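Putative fimbrial subunit (Corynebacterium diphtheriae, PDB 4HSQ) probably builds the shaft of a surface pilus as its repeating major subunit, of which this chain holds domains D2 and D3. Local coordinates at residues N16-A20 / V107-V112; F41-L47 / M101-V107. All blocks are in the same frame, centred on the assembly; numbering follows the deposited sequence.

Overall arrangement
Starting from the N terminus, the chain passes strand 7-11 and turns at 16-20, one half of contact 1, before entering strand 20-28. It then crosses to the facing sheet, where strand 41-46 supplies one half of contact 2. Strand 100-109 answers both: its residues 101-107 close contact 2 across the sandwich core, and its last residues, with the loop that follows to 112, close the larger loop of contact 1. Contact 2 thus lies within the span of contact 1, with Val107 common to both and Ala20 CB 3.6 Å from Glu106 CD where they meet. One strand therefore ties together the two sheets of the first domain and the turn that borders the second.

Contact 1: residues N16-A20 / V107-V112; sequences NIQDA and VKRKEV
Ile17, in its m,m rotamer, lies across the chain leaving strand 100-109: its CG2 is 3.3 Å from Arg109 O, its CD1 3.5 Å from Arg109 CD and 3.6 Å from Glu111 C. The segments run antiparallel, 172° apart, with Ile17 CA 5.3 Å from Arg109 CA. Asn16-Asp19 form a type II beta turn (Ile17 -61/135, Gln18 74/7), closed by Asp19 N to Asn16 O (3.1 Å); Asp19 OD2 accepts from Asn16 N at 2.7 Å. Extended, Arg109 bonds its own chain, NE to Glu111 O and NH2 to Val112 O, both 3.0 Å. Ile17 makes a backbone hydrogen bond with Gly204, and Val112 N one with Asp203 OD1, so the turn packs against the strand end at the junction with the second domain. Gln18 N to Arg109 O (2.9 Å) is the one direct hydrogen bond across; water links Arg109 N (2.8 Å) to Asn16 O (2.9 Å) and Asp19 O (2.7 Å), and Gln18 NE2 (2.7 Å) to Lys110 O (2.5 Å). Facing polar groups are thus met partly by water, beside Ile17's apolar packing.

Contact 2: residues F41-L47 / M101-V107; sequences FRFEDEL and MSLTFEV
A carboxylate sits in the hydrophobic core: Asp45 OD2 lies 3.5 Å from Phe105 CZ, near the plane of the ring at its edge. Otherwise this is the usual interior of a beta sandwich, in which strands 41-46 and 101-107 belong to facing sheets, run in broadly the same direction at a crossing angle of -38°, and approach to 9.2 Å between axes with no hydrogen bond across. Extended backbones send alternate side chains inward, Phe41, Phe43, Asp45 and Leu47 against Met101, Leu103, Phe105 and Val107; the nearest alpha carbons are those of Phe43 and Leu103, 7.9 Å apart. Phe43 (m) offers a ring face to Leu103, whose CB stands 3.7 Å from the centroid in a CH-pi contact. Phe41 (t) packs on Met101, a selenomethionine, with Phe41 CZ 3.5 Å from Met101 CG. Met101 SE is 5.0 Å from the Phe41 ring centroid, a Met-aromatic contact. Phe105 (p) takes Leu47 CD2 at 3.7 Å from its CE1, and Leu47 CD1 reaches Val107 CG1 at 4.4 Å. Asp45 OD2 also accepts a hydrogen bond from Lys8 NZ, consistent with the Lys-Asn isopeptide chemistry of such pilin domains. The sheets thus cohere by apolar and aromatic packing, while the buried acid is met by a hydrogen bond from Lys8 NZ.

Contact 1: residues N16-A20 / V107-V112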
ATOM      1  N   ASN A  16       3.151  -1.356  -4.508  1.00 10.10           N
ATOM      2  CA  ASN A  16       2.698  -2.705  -4.220  1.00 10.38           C
ATOM      3  C   ASN A  16       3.176  -3.159  -2.816  1.00 12.78           C
ATOM      4  O   ASN A  16       3.639  -2.345  -2.019  1.00 12.66           O
ATOM      5  CB  ASN A  16       3.174  -3.625  -5.354  1.00 12.00           C
ATOM      6  CG  ASN A  16       2.545  -3.190  -6.676  1.00 15.73           C
ATOM      7  OD1 ASN A  16       1.335  -2.958  -6.788  1.00 10.86           O
ATOM      8  ND2 ASN A  16       3.330  -3.047  -7.705  1.00 11.25           N
ATOM      9  N   ILE A  17       3.001  -4.440  -2.483  1.00 10.97           N
ATOM     10  CA  ILE A  17       3.465  -4.910  -1.180  1.00 10.66           C
ATOM     11  C   ILE A  17       4.997  -4.697  -1.087  1.00 13.68           C
ATOM     12  O   ILE A  17       5.703  -4.953  -2.060  1.00 12.54           O
ATOM     13  CB  ILE A  17       3.067  -6.395  -0.973  1.00 14.49           C
ATOM     14  CG1 ILE A  17       1.542  -6.575  -0.782  1.00 14.92           C
ATOM     15  CG2 ILE A  17       3.903  -7.114   0.101  1.00 15.69           C
ATOM     16  CD1 ILE A  17       0.861  -5.736   0.158  1.00 21.29           C
ATOM     17  N   GLN A  18       5.457  -4.174   0.062  1.00 12.58           N
ATOM     18  CA  GLN A  18       6.861  -3.899   0.413  1.00 13.96           C
ATOM     19  C   GLN A  18       7.427  -2.656  -0.335  1.00 17.26           C
ATOM     20  O   GLN A  18       8.610  -2.348  -0.218  1.00 16.32           O
ATOM     21  CB  GLN A  18       7.750  -5.151   0.257  1.00 15.51           C
ATOM     22  CG  GLN A  18       7.463  -6.200   1.367  1.00 19.13           C
ATOM     23  CD  GLN A  18       7.880  -5.740   2.767  1.00 27.02           C
ATOM     24  OE1 GLN A  18       8.403  -4.647   2.956  1.00 22.37           O
ATOM     25  NE2 GLN A  18       7.713  -6.584   3.773  1.00 24.77           N
ATOM     26  N   ASP A  19       6.569  -1.931  -1.066  1.00 13.44           N
ATOM     27  CA  ASP A  19       6.920  -0.652  -1.665  1.00 13.11           C
ATOM     28  C   ASP A  19       6.590   0.424  -0.651  1.00 16.72           C
ATOM     29  O   ASP A  19       5.492   0.421  -0.083  1.00 15.00           O
ATOM     30  CB  ASP A  19       6.186  -0.399  -2.983  1.00 14.96           C
ATOM     31  CG  ASP A  19       6.640  -1.277  -4.131  1.00 20.10           C
ATOM     32  OD1 ASP A  19       7.837  -1.675  -4.149  1.00 20.23           O
ATOM     33  OD2 ASP A  19       5.823  -1.522  -5.049  1.00 18.50           O
ATOM     34  N   ALA A  20       7.522   1.343  -0.418  1.00 13.29           N
ATOM     35  CA  ALA A  20       7.277   2.417   0.553  1.00 14.09           C
ATOM     36  C   ALA A  20       6.167   3.343   0.092  1.00 15.15           C
ATOM     37  O   ALA A  20       6.110   3.708  -1.090  1.00 14.00           O
ATOM     38  CB  ALA A  20       8.547   3.221   0.771  1.00 15.67           C
ATOM     39  N   VAL A 107       5.656   4.121   5.360  1.00 11.27           N
ATOM     40  CA  VAL A 107       5.362   2.735   5.747  1.00 10.80           C
ATOM     41  C   VAL A 107       5.565   1.809   4.562  1.00 13.58           C
ATOM     42  O   VAL A 107       5.625   2.270   3.402  1.00 12.82           O
ATOM     43  CB  VAL A 107       3.887   2.594   6.289  1.00 13.26           C
ATOM     44  CG1 VAL A 107       3.679   3.366   7.598  1.00 13.22           C
ATOM     45  CG2 VAL A 107       2.842   2.995   5.238  1.00 11.51           C
ATOM     46  N   LYS A 108       5.566   0.503   4.834  1.00  9.99           N
ATOM     47  CA  LYS A 108       5.529  -0.558   3.828  1.00  9.78           C
ATOM     48  C   LYS A 108       4.486  -1.540   4.267  1.00 14.40           C
ATOM     49  O   LYS A 108       4.488  -1.935   5.433  1.00 13.30           O
ATOM     50  CB  LYS A 108       6.870  -1.296   3.630  1.00 10.94           C
ATOM     51  CG  LYS A 108       7.955  -0.414   2.986  1.00 15.55           C
ATOM     52  CD  LYS A 108       9.298  -1.159   2.869  1.00 14.88           C
ATOM     53  CE  LYS A 108      10.355  -0.211   2.312  1.00 18.49           C
ATOM     54  NZ  LYS A 108      11.699  -0.858   2.209  1.00 17.54           N
ATOM     55  N   ARG A 109       3.634  -1.975   3.342  1.00 11.60           N
ATOM     56  CA  ARG A 109       2.649  -3.009   3.665  1.00 10.36           C
ATOM     57  C   ARG A 109       3.329  -4.355   3.443  1.00 13.22           C
ATOM     58  O   ARG A 109       3.782  -4.624   2.333  1.00 13.14           O
ATOM     59  CB  ARG A 109       1.387  -2.850   2.818  1.00 11.82           C
ATOM     60  CG  ARG A 109       0.309  -3.850   3.205  1.00 12.86           C
ATOM     61  CD  ARG A 109      -0.890  -3.606   2.332  1.00 13.38           C
ATOM     62  NE  ARG A 109      -1.956  -4.572   2.560  1.00 13.54           N
ATOM     63  CZ  ARG A 109      -3.220  -4.333   2.237  1.00 17.46           C
ATOM     64  NH1 ARG A 109      -3.560  -3.174   1.698  1.00 10.51           N
ATOM     65  NH2 ARG A 109      -4.157  -5.244   2.478  1.00 12.73           N
ATOM     66  N   LYS A 110       3.421  -5.194   4.495  1.00 11.43           N
ATOM     67  CA  LYS A 110       4.172  -6.457   4.429  1.00 11.99           C
ATOM     68  C   LYS A 110       3.469  -7.535   3.650  1.00 17.39           C
ATOM     69  O   LYS A 110       4.113  -8.474   3.172  1.00 14.33           O
ATOM     70  CB  LYS A 110       4.400  -7.046   5.851  1.00 15.85           C
ATOM     71  CG  LYS A 110       5.097  -6.174   6.840  1.00 34.58           C
ATOM     72  CD  LYS A 110       5.217  -6.927   8.169  1.00 33.92           C
ATOM     73  CE  LYS A 110       4.171  -6.496   9.159  1.00 46.40           C
ATOM     74  NZ  LYS A 110       4.314  -7.212  10.452  1.00 58.04           N
ATOM     75  N   GLU A 111       2.138  -7.481   3.635  1.00 14.17           N
ATOM     76  CA  GLU A 111       1.324  -8.503   2.990  1.00 13.33           C
ATOM     77  C   GLU A 111      -0.081  -8.028   2.791  1.00 15.35           C
ATOM     78  O   GLU A 111      -0.501  -7.063   3.428  1.00 14.98           O
ATOM     79  CB  GLU A 111       1.271  -9.763   3.905  1.00 14.59           C
ATOM     80  CG  GLU A 111       0.636  -9.512   5.261  1.00 17.60           C
ATOM     81  CD  GLU A 111       0.453 -10.738   6.133  1.00 43.72           C
ATOM     82  OE1 GLU A 111       0.319 -11.861   5.588  1.00 33.06           O
ATOM     83  OE2 GLU A 111       0.384 -10.559   7.370  1.00 48.34           O
ATOM     84  N   VAL A 112      -0.827  -8.733   1.944  1.00 11.10           N
ATOM     85  CA  VAL A 112      -2.239  -8.434   1.760  1.00 11.80           C
ATOM     86  C   VAL A 112      -2.982  -8.777   3.063  1.00 14.56           C
ATOM     87  O   VAL A 112      -3.762  -7.977   3.560  1.00 15.48           O
ATOM     88  CB  VAL A 112      -2.781  -9.215   0.534  1.00 13.54           C
ATOM     89  CG1 VAL A 112      -4.316  -9.211   0.485  1.00 13.85           C
ATOM     90  CG2 VAL A 112      -2.186  -8.662  -0.755  1.00 12.46           C
TER
HETATM   91  O   HOH W   1       3.575  -1.260   0.643  1.00 14.59           O
HETATM   92  O   HOH W   2       6.596  -9.009   3.126  1.00 25.30           O

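Contact 2: residues F41-L47 / M101-V107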
ATOM      1  N   PHE A  41       2.095  18.857  22.396  1.00 18.22           N
ATOM      2  CA  PHE A  41       1.495  18.567  21.099  1.00 16.03           C
ATOM      3  C   PHE A  41       2.068  17.261  20.600  1.00 18.78           C
ATOM      4  O   PHE A  41       3.288  17.117  20.560  1.00 19.24           O
ATOM      5  CB  PHE A  41       1.768  19.688  20.071  1.00 17.28           C
ATOM      6  CG  PHE A  41       0.912  19.578  18.833  1.00 18.22           C
ATOM      7  CD1 PHE A  41       1.232  18.678  17.822  1.00 21.33           C
ATOM      8  CD2 PHE A  41      -0.235  20.345  18.693  1.00 20.38           C
ATOM      9  CE1 PHE A  41       0.415  18.542  16.698  1.00 21.58           C
ATOM     10  CE2 PHE A  41      -1.054  20.210  17.566  1.00 22.66           C
ATOM     11  CZ  PHE A  41      -0.719  19.312  16.576  1.00 21.32           C
ATOM     12  N   ARG A  42       1.212  16.313  20.219  1.00 16.31           N
ATOM     13  CA  ARG A  42       1.691  15.058  19.644  1.00 15.61           C
ATOM     14  C   ARG A  42       0.698  14.490  18.622  1.00 19.09           C
ATOM     15  O   ARG A  42      -0.481  14.837  18.622  1.00 17.96           O
ATOM     16  CB  ARG A  42       2.015  14.010  20.731  1.00 12.57           C
ATOM     17  CG  ARG A  42       0.794  13.375  21.432  1.00 17.54           C
ATOM     18  CD  ARG A  42       1.249  12.526  22.606  1.00 20.37           C
ATOM     19  NE  ARG A  42       0.146  11.743  23.174  1.00 24.71           N
ATOM     20  CZ  ARG A  42      -0.572  12.109  24.233  1.00 34.32           C
ATOM     21  NH1 ARG A  42      -0.330  13.266  24.840  1.00 23.86           N
ATOM     22  NH2 ARG A  42      -1.542  11.328  24.685  1.00 25.64           N
ATOM     23  N   PHE A  43       1.213  13.647  17.723  1.00 16.00           N
ATOM     24  CA  PHE A  43       0.419  12.881  16.779  1.00 14.21           C
ATOM     25  C   PHE A  43       0.472  11.468  17.219  1.00 17.64           C
ATOM     26  O   PHE A  43       1.549  10.992  17.566  1.00 14.76           O
ATOM     27  CB  PHE A  43       0.985  12.976  15.336  1.00 15.50           C
ATOM     28  CG  PHE A  43       1.274  14.347  14.794  1.00 16.06           C
ATOM     29  CD1 PHE A  43       0.427  14.935  13.863  1.00 17.85           C
ATOM     30  CD2 PHE A  43       2.453  15.015  15.135  1.00 18.21           C
ATOM     31  CE1 PHE A  43       0.726  16.188  13.307  1.00 18.25           C
ATOM     32  CE2 PHE A  43       2.758  16.264  14.569  1.00 20.43           C
ATOM     33  CZ  PHE A  43       1.899  16.832  13.647  1.00 17.60           C
ATOM     34  N   GLU A  44      -0.656  10.751  17.133  1.00 15.84           N
ATOM     35  CA  GLU A  44      -0.703   9.331  17.450  1.00 16.01           C
ATOM     36  C   GLU A  44      -1.362   8.619  16.312  1.00 19.30           C
ATOM     37  O   GLU A  44      -2.299   9.156  15.736  1.00 19.44           O
ATOM     38  CB  GLU A  44      -1.440   9.065  18.775  1.00 17.72           C
ATOM     39  CG  GLU A  44      -0.562   9.408  19.962  1.00 24.08           C
ATOM     40  CD  GLU A  44      -1.040   8.918  21.311  1.00 36.40           C
ATOM     41  OE1 GLU A  44      -2.049   8.181  21.356  1.00 29.45           O
ATOM     42  OE2 GLU A  44      -0.407   9.283  22.326  1.00 29.93           O
ATOM     43  N   ASP A  45      -0.855   7.440  15.947  1.00 16.50           N
ATOM     44  CA  ASP A  45      -1.436   6.687  14.844  1.00 15.56           C
ATOM     45  C   ASP A  45      -1.229   5.203  15.064  1.00 19.02           C
ATOM     46  O   ASP A  45      -0.083   4.718  15.070  1.00 17.44           O
ATOM     47  CB  ASP A  45      -0.820   7.142  13.499  1.00 16.06           C
ATOM     48  CG  ASP A  45      -1.566   6.641  12.268  1.00 15.72           C
ATOM     49  OD1 ASP A  45      -1.997   5.476  12.274  1.00 17.36           O
ATOM     50  OD2 ASP A  45      -1.565   7.357  11.239  1.00 17.05           O
ATOM     51  N   GLU A  46      -2.351   4.483  15.251  1.00 16.24           N
ATOM     52  CA  GLU A  46      -2.384   3.025  15.436  1.00 17.24           C
ATOM     53  C   GLU A  46      -2.272   2.401  14.084  1.00 19.79           C
ATOM     54  O   GLU A  46      -3.228   2.385  13.299  1.00 19.91           O
ATOM     55  CB  GLU A  46      -3.680   2.573  16.130  1.00 18.69           C
ATOM     56  CG  GLU A  46      -3.801   3.040  17.573  1.00 33.13           C
ATOM     57  CD  GLU A  46      -5.097   2.597  18.222  1.00 64.77           C
ATOM     58  OE1 GLU A  46      -5.250   1.380  18.475  1.00 71.05           O
ATOM     59  OE2 GLU A  46      -5.981   3.460  18.432  1.00 59.25           O
ATOM     60  N   LEU A  47      -1.082   1.967  13.759  1.00 15.56           N
ATOM     61  CA  LEU A  47      -0.878   1.419  12.438  1.00 14.26           C
ATOM     62  C   LEU A  47      -1.380   0.017  12.353  1.00 16.36           C
ATOM     63  O   LEU A  47      -1.150  -0.788  13.263  1.00 14.60           O
ATOM     64  CB  LEU A  47       0.611   1.450  12.074  1.00 13.19           C
ATOM     65  CG  LEU A  47       1.253   2.840  12.053  1.00 17.44           C
ATOM     66  CD1 LEU A  47       2.743   2.712  11.809  1.00 18.40           C
ATOM     67  CD2 LEU A  47       0.594   3.739  10.985  1.00 17.22           C
HETATM   68  N   MSE A 101      -0.182  22.315  11.444  1.00 19.83           N
HETATM   69  CA  MSE A 101       0.770  21.255  11.771  1.00 17.98           C
HETATM   70  C   MSE A 101       0.686  20.179  10.706  1.00 22.85           C
HETATM   71  O   MSE A 101      -0.415  19.821  10.258  1.00 23.45           O
HETATM   72  CB  MSE A 101       0.468  20.640  13.152  1.00 19.54           C
HETATM   73  CG  MSE A 101       0.361  21.669  14.257  1.00 25.58           C
HETATM   74 SE   MSE A 101       1.980  22.692  14.413  1.00 32.11          SE
HETATM   75  CE  MSE A 101       3.271  21.278  14.808  1.00 28.24           C
ATOM     76  N   SER A 102       1.823  19.597  10.360  1.00 18.75           N
ATOM     77  CA  SER A 102       1.816  18.556   9.354  1.00 17.49           C
ATOM     78  C   SER A 102       2.813  17.490   9.701  1.00 19.49           C
ATOM     79  O   SER A 102       3.923  17.796  10.124  1.00 18.62           O
ATOM     80  CB  SER A 102       2.128  19.139   7.977  1.00 20.86           C
ATOM     81  OG  SER A 102       1.936  18.168   6.962  1.00 32.23           O
ATOM     82  N   LEU A 103       2.420  16.234   9.502  1.00 15.44           N
ATOM     83  CA  LEU A 103       3.317  15.106   9.722  1.00 14.67           C
ATOM     84  C   LEU A 103       3.223  14.180   8.541  1.00 15.96           C
ATOM     85  O   LEU A 103       2.137  13.702   8.247  1.00 16.25           O
ATOM     86  CB  LEU A 103       2.981  14.334  11.038  1.00 14.37           C
ATOM     87  CG  LEU A 103       3.594  12.908  11.165  1.00 16.42           C
ATOM     88  CD1 LEU A 103       5.131  12.969  11.328  1.00 15.22           C
ATOM     89  CD2 LEU A 103       2.952  12.099  12.298  1.00 14.66           C
ATOM     90  N   THR A 104       4.361  13.870   7.913  1.00 13.61           N
ATOM     91  CA  THR A 104       4.397  12.884   6.834  1.00 13.62           C
ATOM     92  C   THR A 104       5.328  11.772   7.260  1.00 14.98           C
ATOM     93  O   THR A 104       6.460  12.029   7.706  1.00 14.40           O
ATOM     94  CB  THR A 104       4.826  13.491   5.466  1.00 16.70           C
ATOM     95  OG1 THR A 104       3.872  14.488   5.095  1.00 15.46           O
ATOM     96  CG2 THR A 104       4.841  12.423   4.339  1.00 14.50           C
ATOM     97  N   PHE A 105       4.867  10.528   7.112  1.00 11.01           N
ATOM     98  CA  PHE A 105       5.719   9.403   7.479  1.00  9.86           C
ATOM     99  C   PHE A 105       5.531   8.297   6.468  1.00 14.51           C
ATOM    100  O   PHE A 105       4.513   8.233   5.765  1.00 13.50           O
ATOM    101  CB  PHE A 105       5.475   8.920   8.921  1.00 10.97           C
ATOM    102  CG  PHE A 105       4.103   8.334   9.174  1.00 12.05           C
ATOM    103  CD1 PHE A 105       3.894   6.963   9.109  1.00 13.23           C
ATOM    104  CD2 PHE A 105       3.046   9.146   9.598  1.00 13.22           C
ATOM    105  CE1 PHE A 105       2.622   6.425   9.340  1.00 14.84           C
ATOM    106  CE2 PHE A 105       1.778   8.607   9.825  1.00 16.24           C
ATOM    107  CZ  PHE A 105       1.576   7.252   9.704  1.00 13.35           C
ATOM    108  N   GLU A 106       6.509   7.413   6.430  1.00 11.85           N
ATOM    109  CA  GLU A 106       6.585   6.346   5.470  1.00 11.74           C
ATOM    110  C   GLU A 106       6.379   4.989   6.096  1.00 14.13           C
ATOM    111  O   GLU A 106       6.871   4.714   7.192  1.00 14.86           O
ATOM    112  CB  GLU A 106       7.956   6.454   4.815  1.00 12.85           C
ATOM    113  CG  GLU A 106       8.232   5.500   3.675  1.00 16.29           C
ATOM    114  CD  GLU A 106       9.694   5.597   3.289  1.00 36.35           C
ATOM    115  OE1 GLU A 106      10.088   6.629   2.703  1.00 40.12           O
ATOM    116  OE2 GLU A 106      10.460   4.674   3.635  1.00 35.04           O
ATOM    117  N   VAL A 107       5.656   4.121   5.360  1.00 11.27           N
ATOM    118  CA  VAL A 107       5.362   2.735   5.747  1.00 10.80           C
ATOM    119  C   VAL A 107       5.565   1.809   4.562  1.00 13.58           C
ATOM    120  O   VAL A 107       5.625   2.270   3.402  1.00 12.82           O
ATOM    121  CB  VAL A 107       3.887   2.594   6.289  1.00 13.26           C
ATOM    122  CG1 VAL A 107       3.679   3.366   7.598  1.00 13.22           C
ATOM    123  CG2 VAL A 107       2.842   2.995   5.238  1.00 11.51           C
TER